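PDB 2IZO: FLAP structure-specific endonuclease from Sulfolobus solfataricus, which cleaves 5'-flap structures and trims 5' ends of DNA during replication and repair, with magnesium as its cofactor. Local coordinates for residues 173-178 with 280-285; 1-6 with 228-233. All blocks are in the same frame, centred on the assembly; numbering follows the deposited sequence.

The two contacts illustrate how a nuclease of the XPG/RAD2 family gathers distant pieces of chain beside its metal site. Their segments alternate along the sequence: 1-6 of contact 2 comes first, then 173-178 of contact 1, then 228-233 and finally 280-285. The centres lie about 14 Å apart, on the same side of the middle of the chain. Helix 220-230 joins them, since its end carries contact 2 and its Leu-223 touches both Leu-175 and Lys-5. They meet directly where Phe-282 CZ packs at 3.5 Å on Thr-232 CG2. Contact 1 thus ties the I-domain to helix 278-283, and contact 2 ties it to the N-terminus.

Contact 1 (173-178 with 280-285); sequences AILFGA and GLFLNP
Phe-176 and Phe-282 form an offset stack, centroids 4.7 Å apart and planes 24° from parallel. It joins the Schellman-capped end of helix 172-175, in the I-domain of this XPG/RAD2 nuclease, to the last turn of helix 278-283. Phe-282 CD1 lies over one face of the Phe-176 ring, toward its rim, 3.6 Å from Phe-176 CE1. In the plane of that ring, Leu-281 O meets the edge at Phe-176 CE1 (3.3 Å), while Pro-285 CG sits obliquely against Phe-176 CD1 at 3.7 Å. Leu-175 also packs on Phe-282: its CB touches CD1 and CE1 of that ring, and Leu-175 O lies at the ring edge, 3.4 Å from Phe-282 CD1. An alanine in place of Phe-176 would probably leave the Phe-282 ring without its stacking partner and open a gap beside Pro-285. Farther out, Phe-176 touches Ala-152 and Ala-155 of helix 150-159, and Tyr-234 meets the Phe-282 ring with planes at about 80°. Phe-176 also neighbours Asp-172 and Glu-149, predicted magnesium ligands, and its side chain is about 6 Å from a bound magnesium ion at the nearest atoms, which puts the stack beside the metal site. Just after Phe-176, Gly-177 takes positive phi and the helix closes with two hydrogen bonds, Gly-177 N to Ile-174 O (3.2 Å) and Ala-178 N to Ala-173 O (3.1 Å).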
ATOM      1  N   ALA A 173      18.822 -25.351  15.902  1.00 46.39           N
ATOM      2  CA  ALA A 173      17.379 -25.558  15.752  1.00 46.53           C
ATOM      3  C   ALA A 173      17.045 -26.823  14.968  1.00 46.82           C
ATOM      4  O   ALA A 173      16.074 -27.521  15.284  1.00 47.04           O
ATOM      5  CB  ALA A 173      16.742 -24.358  15.097  1.00 46.55           C
ATOM      6  N   ILE A 174      17.850 -27.117  13.951  1.00 46.95           N
ATOM      7  CA  ILE A 174      17.679 -28.337  13.168  1.00 47.06           C
ATOM      8  C   ILE A 174      17.760 -29.582  14.060  1.00 47.20           C
ATOM      9  O   ILE A 174      16.917 -30.478  13.956  1.00 47.41           O
ATOM     10  CB  ILE A 174      18.696 -28.423  12.009  1.00 47.03           C
ATOM     11  CG1 ILE A 174      18.633 -27.149  11.154  1.00 47.06           C
ATOM     12  CG2 ILE A 174      18.437 -29.664  11.158  1.00 47.12           C
ATOM     13  CD1 ILE A 174      19.669 -27.082  10.045  1.00 47.01           C
ATOM     14  N   LEU A 175      18.750 -29.610  14.954  1.00 47.22           N
ATOM     15  CA  LEU A 175      18.994 -30.766  15.827  1.00 47.16           C
ATOM     16  C   LEU A 175      17.954 -30.918  16.940  1.00 47.27           C
ATOM     17  O   LEU A 175      17.952 -31.921  17.660  1.00 47.34           O
ATOM     18  CB  LEU A 175      20.397 -30.702  16.436  1.00 47.04           C
ATOM     19  CG  LEU A 175      21.630 -30.575  15.536  1.00 46.73           C
ATOM     20  CD1 LEU A 175      22.828 -30.121  16.353  1.00 46.57           C
ATOM     21  CD2 LEU A 175      21.934 -31.875  14.822  1.00 46.53           C
ATOM     22  N   PHE A 176      17.078 -29.924  17.077  1.00 47.32           N
ATOM     23  CA  PHE A 176      16.003 -29.967  18.070  1.00 47.26           C
ATOM     24  C   PHE A 176      14.636 -30.261  17.455  1.00 47.29           C
ATOM     25  O   PHE A 176      13.620 -30.260  18.156  1.00 47.52           O
ATOM     26  CB  PHE A 176      15.952 -28.667  18.872  1.00 47.13           C
ATOM     27  CG  PHE A 176      17.073 -28.515  19.859  1.00 47.04           C
ATOM     28  CD1 PHE A 176      17.194 -29.391  20.938  1.00 46.64           C
ATOM     29  CD2 PHE A 176      17.995 -27.482  19.725  1.00 46.88           C
ATOM     30  CE1 PHE A 176      18.224 -29.247  21.859  1.00 46.66           C
ATOM     31  CE2 PHE A 176      19.030 -27.329  20.645  1.00 47.13           C
ATOM     32  CZ  PHE A 176      19.144 -28.213  21.715  1.00 46.98           C
ATOM     33  N   GLY A 177      14.611 -30.516  16.151  1.00 47.09           N
ATOM     34  CA  GLY A 177      13.376 -30.894  15.479  1.00 46.99           C
ATOM     35  C   GLY A 177      12.660 -29.777  14.740  1.00 46.95           C
ATOM     36  O   GLY A 177      11.455 -29.866  14.497  1.00 47.03           O
ATOM     37  N   ALA A 178      13.390 -28.724  14.382  1.00 46.87           N
ATOM     38  CA  ALA A 178      12.835 -27.673  13.537  1.00 46.64           C
ATOM     39  C   ALA A 178      12.592 -28.242  12.149  1.00 46.52           C
ATOM     40  O   ALA A 178      13.440 -28.947  11.606  1.00 46.61           O
ATOM     41  CB  ALA A 178      13.775 -26.479  13.467  1.00 46.43           C
ATOM     42  N   GLY A 280      19.536 -37.533  24.376  1.00 51.72           N
ATOM     43  CA  GLY A 280      18.262 -37.225  25.024  1.00 51.60           C
ATOM     44  C   GLY A 280      17.991 -35.737  25.152  1.00 51.50           C
ATOM     45  O   GLY A 280      16.834 -35.312  25.146  1.00 51.50           O
ATOM     46  N   LEU A 281      19.061 -34.951  25.263  1.00 51.39           N
ATOM     47  CA  LEU A 281      18.955 -33.496  25.353  1.00 51.31           C
ATOM     48  C   LEU A 281      18.568 -32.876  24.011  1.00 51.35           C
ATOM     49  O   LEU A 281      18.056 -31.757  23.965  1.00 51.40           O
ATOM     50  CB  LEU A 281      20.263 -32.883  25.866  1.00 51.29           C
ATOM     51  CG  LEU A 281      20.741 -33.266  27.275  1.00 51.26           C
ATOM     52  CD1 LEU A 281      22.195 -32.851  27.487  1.00 50.66           C
ATOM     53  CD2 LEU A 281      19.847 -32.678  28.368  1.00 50.89           C
ATOM     54  N   PHE A 282      18.813 -33.608  22.926  1.00 51.34           N
ATOM     55  CA  PHE A 282      18.435 -33.160  21.589  1.00 51.28           C
ATOM     56  C   PHE A 282      17.122 -33.780  21.132  1.00 51.43           C
ATOM     57  O   PHE A 282      16.241 -33.073  20.635  1.00 51.63           O
ATOM     58  CB  PHE A 282      19.539 -33.461  20.572  1.00 51.13           C
ATOM     59  CG  PHE A 282      20.629 -32.431  20.537  1.00 50.97           C
ATOM     60  CD1 PHE A 282      20.439 -31.220  19.881  1.00 50.77           C
ATOM     61  CD2 PHE A 282      21.851 -32.673  21.151  1.00 50.92           C
ATOM     62  CE1 PHE A 282      21.446 -30.263  19.842  1.00 50.54           C
ATOM     63  CE2 PHE A 282      22.864 -31.721  21.119  1.00 50.79           C
ATOM     64  CZ  PHE A 282      22.660 -30.513  20.462  1.00 50.72           C
ATOM     65  N   LEU A 283      16.999 -35.099  21.294  1.00 51.47           N
ATOM     66  CA  LEU A 283      15.808 -35.829  20.854  1.00 51.51           C
ATOM     67  C   LEU A 283      14.551 -35.304  21.539  1.00 51.53           C
ATOM     68  O   LEU A 283      13.588 -34.917  20.874  1.00 51.62           O
ATOM     69  CB  LEU A 283      15.958 -37.334  21.099  1.00 51.43           C
ATOM     70  CG  LEU A 283      16.817 -38.145  20.124  1.00 51.45           C
ATOM     71  CD1 LEU A 283      17.240 -39.470  20.757  1.00 51.41           C
ATOM     72  CD2 LEU A 283      16.089 -38.380  18.803  1.00 51.38           C
ATOM     73  N   ASN A 284      14.584 -35.278  22.868  1.00 51.54           N
ATOM     74  CA  ASN A 284      13.466 -34.795  23.667  1.00 51.55           C
ATOM     75  C   ASN A 284      13.929 -33.913  24.830  1.00 51.55           C
ATOM     76  O   ASN A 284      14.168 -34.407  25.935  1.00 51.42           O
ATOM     77  CB  ASN A 284      12.594 -35.965  24.145  1.00 51.62           C
ATOM     78  CG  ASN A 284      13.382 -37.257  24.305  1.00 51.75           C
ATOM     79  OD1 ASN A 284      14.234 -37.378  25.187  1.00 51.86           O
ATOM     80  ND2 ASN A 284      13.096 -38.232  23.449  1.00 51.76           N
ATOM     81  N   PRO A 285      14.083 -32.601  24.569  1.00 51.63           N
ATOM     82  CA  PRO A 285      14.477 -31.630  25.587  1.00 51.67           C
ATOM     83  C   PRO A 285      13.279 -30.991  26.284  1.00 51.79           C
ATOM     84  O   PRO A 285      12.130 -31.254  25.916  1.00 51.64           O
ATOM     85  CB  PRO A 285      15.228 -30.573  24.778  1.00 51.71           C
ATOM     86  CG  PRO A 285      14.650 -30.661  23.382  1.00 51.57           C
ATOM     87  CD  PRO A 285      13.906 -31.963  23.250  1.00 51.57           C
TER

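Contact 2 (1-6 with 228-233)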
ATOM      1  N   MET A   1      33.941 -23.846  10.801  1.00 49.51           N
ATOM      2  CA  MET A   1      32.622 -24.400  10.421  1.00 49.82           C
ATOM      3  C   MET A   1      32.054 -25.356  11.476  1.00 50.33           C
ATOM      4  O   MET A   1      32.803 -26.024  12.197  1.00 50.47           O
ATOM      5  CB  MET A   1      32.675 -25.059   9.033  1.00 49.80           C
ATOM      6  CG  MET A   1      33.943 -25.851   8.680  1.00 49.76           C
ATOM      7  SD  MET A   1      34.559 -25.519   6.995  1.00 49.89           S
ATOM      8  CE  MET A   1      33.616 -26.589   5.938  1.00 48.26           C
ATOM      9  N   ASP A   2      30.722 -25.388  11.567  1.00 50.81           N
ATOM     10  CA  ASP A   2      29.988 -26.292  12.457  1.00 51.24           C
ATOM     11  C   ASP A   2      28.947 -27.104  11.683  1.00 51.71           C
ATOM     12  O   ASP A   2      28.738 -28.281  11.977  1.00 51.83           O
ATOM     13  CB  ASP A   2      29.310 -25.517  13.582  1.00 51.33           C
ATOM     14  CG  ASP A   2      28.363 -26.380  14.396  1.00 51.06           C
ATOM     15  OD1 ASP A   2      28.850 -27.165  15.238  1.00 51.05           O
ATOM     16  OD2 ASP A   2      27.134 -26.265  14.190  1.00 50.09           O
ATOM     17  N   LEU A   3      28.274 -26.455  10.729  1.00 52.14           N
ATOM     18  CA  LEU A   3      27.531 -27.146   9.668  1.00 52.29           C
ATOM     19  C   LEU A   3      27.745 -26.494   8.287  1.00 52.70           C
ATOM     20  O   LEU A   3      27.237 -25.406   7.993  1.00 52.57           O
ATOM     21  CB  LEU A   3      26.043 -27.289   9.998  1.00 52.06           C
ATOM     22  CG  LEU A   3      25.567 -28.320  11.032  1.00 52.01           C
ATOM     23  CD1 LEU A   3      24.042 -28.457  10.988  1.00 51.85           C
ATOM     24  CD2 LEU A   3      26.204 -29.686  10.840  1.00 51.53           C
ATOM     25  N   VAL A   4      28.551 -27.166   7.470  1.00 53.22           N
ATOM     26  CA  VAL A   4      28.692 -26.869   6.044  1.00 53.44           C
ATOM     27  C   VAL A   4      28.457 -28.184   5.311  1.00 53.67           C
ATOM     28  O   VAL A   4      29.191 -28.579   4.400  1.00 53.49           O
ATOM     29  CB  VAL A   4      30.070 -26.308   5.698  1.00 53.56           C
ATOM     30  CG1 VAL A   4      30.168 -24.841   6.120  1.00 53.87           C
ATOM     31  CG2 VAL A   4      31.162 -27.157   6.347  1.00 53.37           C
ATOM     32  N   LYS A   5      27.418 -28.867   5.770  1.00 53.99           N
ATOM     33  CA  LYS A   5      26.887 -30.027   5.112  1.00 54.21           C
ATOM     34  C   LYS A   5      25.558 -29.544   4.556  1.00 54.39           C
ATOM     35  O   LYS A   5      24.528 -30.202   4.711  1.00 54.72           O
ATOM     36  CB  LYS A   5      26.694 -31.144   6.135  1.00 54.35           C
ATOM     37  CG  LYS A   5      27.939 -31.416   6.985  1.00 54.50           C
ATOM     38  CD  LYS A   5      27.585 -32.070   8.299  1.00 54.94           C
ATOM     39  CE  LYS A   5      27.256 -33.535   8.095  1.00 56.38           C
ATOM     40  NZ  LYS A   5      26.182 -34.015   9.014  1.00 57.11           N
ATOM     41  N   ASP A   6      25.596 -28.371   3.922  1.00 54.46           N
ATOM     42  CA  ASP A   6      24.403 -27.731   3.380  1.00 54.50           C
ATOM     43  C   ASP A   6      24.529 -27.261   1.929  1.00 54.58           C
ATOM     44  O   ASP A   6      25.452 -26.519   1.559  1.00 54.36           O
ATOM     45  CB  ASP A   6      23.978 -26.548   4.252  1.00 54.42           C
ATOM     46  CG  ASP A   6      23.516 -26.971   5.629  1.00 54.92           C
ATOM     47  OD1 ASP A   6      22.784 -27.975   5.738  1.00 55.62           O
ATOM     48  OD2 ASP A   6      23.873 -26.288   6.612  1.00 55.26           O
ATOM     49  N   ILE A 228      27.156 -34.504  17.597  1.00 46.20           N
ATOM     50  CA  ILE A 228      27.992 -34.920  18.729  1.00 46.15           C
ATOM     51  C   ILE A 228      29.460 -35.047  18.302  1.00 46.10           C
ATOM     52  O   ILE A 228      30.363 -34.629  19.029  1.00 46.04           O
ATOM     53  CB  ILE A 228      27.508 -36.266  19.374  1.00 46.17           C
ATOM     54  CG1 ILE A 228      25.987 -36.281  19.621  1.00 46.38           C
ATOM     55  CG2 ILE A 228      28.279 -36.585  20.660  1.00 45.90           C
ATOM     56  CD1 ILE A 228      25.430 -35.097  20.401  1.00 46.59           C
ATOM     57  N   LEU A 229      29.687 -35.613  17.118  1.00 46.01           N
ATOM     58  CA  LEU A 229      31.044 -35.818  16.624  1.00 45.90           C
ATOM     59  C   LEU A 229      31.702 -34.509  16.219  1.00 46.13           C
ATOM     60  O   LEU A 229      32.922 -34.369  16.334  1.00 46.30           O
ATOM     61  CB  LEU A 229      31.073 -36.814  15.466  1.00 45.72           C
ATOM     62  CG  LEU A 229      30.739 -38.288  15.726  1.00 45.30           C
ATOM     63  CD1 LEU A 229      31.016 -39.093  14.467  1.00 44.92           C
ATOM     64  CD2 LEU A 229      31.513 -38.876  16.907  1.00 44.68           C
ATOM     65  N   ILE A 230      30.899 -33.555  15.749  1.00 46.29           N
ATOM     66  CA  ILE A 230      31.399 -32.217  15.429  1.00 46.35           C
ATOM     67  C   ILE A 230      31.603 -31.443  16.721  1.00 46.50           C
ATOM     68  O   ILE A 230      32.726 -31.059  17.052  1.00 46.53           O
ATOM     69  CB  ILE A 230      30.453 -31.437  14.489  1.00 46.33           C
ATOM     70  CG1 ILE A 230      30.348 -32.138  13.134  1.00 45.97           C
ATOM     71  CG2 ILE A 230      30.939 -29.995  14.303  1.00 46.24           C
ATOM     72  CD1 ILE A 230      29.206 -31.643  12.285  1.00 46.05           C
ATOM     73  N   GLY A 231      30.513 -31.230  17.451  1.00 46.85           N
ATOM     74  CA  GLY A 231      30.574 -30.542  18.733  1.00 47.23           C
ATOM     75  C   GLY A 231      29.393 -29.637  18.998  1.00 47.44           C
ATOM     76  O   GLY A 231      29.180 -28.656  18.290  1.00 47.53           O
ATOM     77  N   THR A 232      28.630 -29.981  20.032  1.00 47.72           N
ATOM     78  CA  THR A 232      27.530 -29.159  20.517  1.00 47.87           C
ATOM     79  C   THR A 232      27.995 -28.427  21.771  1.00 47.90           C
ATOM     80  O   THR A 232      29.157 -28.529  22.152  1.00 47.91           O
ATOM     81  CB  THR A 232      26.307 -30.028  20.850  1.00 47.96           C
ATOM     82  OG1 THR A 232      26.526 -30.710  22.092  1.00 48.10           O
ATOM     83  CG2 THR A 232      26.068 -31.059  19.743  1.00 48.26           C
ATOM     84  N   ASP A 233      27.094 -27.688  22.412  1.00 48.09           N
ATOM     85  CA  ASP A 233      27.419 -27.000  23.665  1.00 48.25           C
ATOM     86  C   ASP A 233      27.583 -27.967  24.835  1.00 48.14           C
ATOM     87  O   ASP A 233      28.287 -27.671  25.799  1.00 48.15           O
ATOM     88  CB  ASP A 233      26.362 -25.946  23.992  1.00 48.33           C
ATOM     89  CG  ASP A 233      26.344 -24.818  22.989  1.00 48.79           C
ATOM     90  OD1 ASP A 233      25.448 -24.823  22.117  1.00 49.82           O
ATOM     91  OD2 ASP A 233      27.233 -23.938  23.060  1.00 48.64           O
TER
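Ile-230, at the end of helix 220-230, points toward residues 1-6, where its CD1 and CG2 methyls both meet the carbonyl oxygen of Asp-2. Ile-230 CD1 comes to 3.4 Å from Asp-2 O, and Ile-230 CG2 to 3.6 Å from the same oxygen. The two side chains pass each other obliquely: chi1 of 171° sets CG of Asp-2 anti to the backbone N, and the carboxylate beyond it has OD1 3.6 Å from Ile-230 CG2. Leu-3 meets the isoleucine differently, at about a right angle, Leu-3 CD2 touching Ile-230 CD1 at 3.9 Å. Lys-5 adds a looser contact through the aliphatic part of its chain, Lys-5 CD being 4.3 Å from Ile-230 CD1; that side chain also packs on Leu-216, Leu-223 and Leu-248. Gly-231 is the first residue to leave the helix, and at its backbone angles a side chain would be pressed against the preceding carbonyl. The Asp-2 side chain lies about 6 Å from that of Asp-172 and about 7 Å from that of Asp-170, predicted ligands of the second magnesium, so the N-terminus sits beside the metal-binding region. No hydrogen bond crosses the contact: the methyls of Ile-230 pack against the polar Asp-2 and the alkyl parts of Leu-3 and Lys-5, which implies that van der Waals packing holds it.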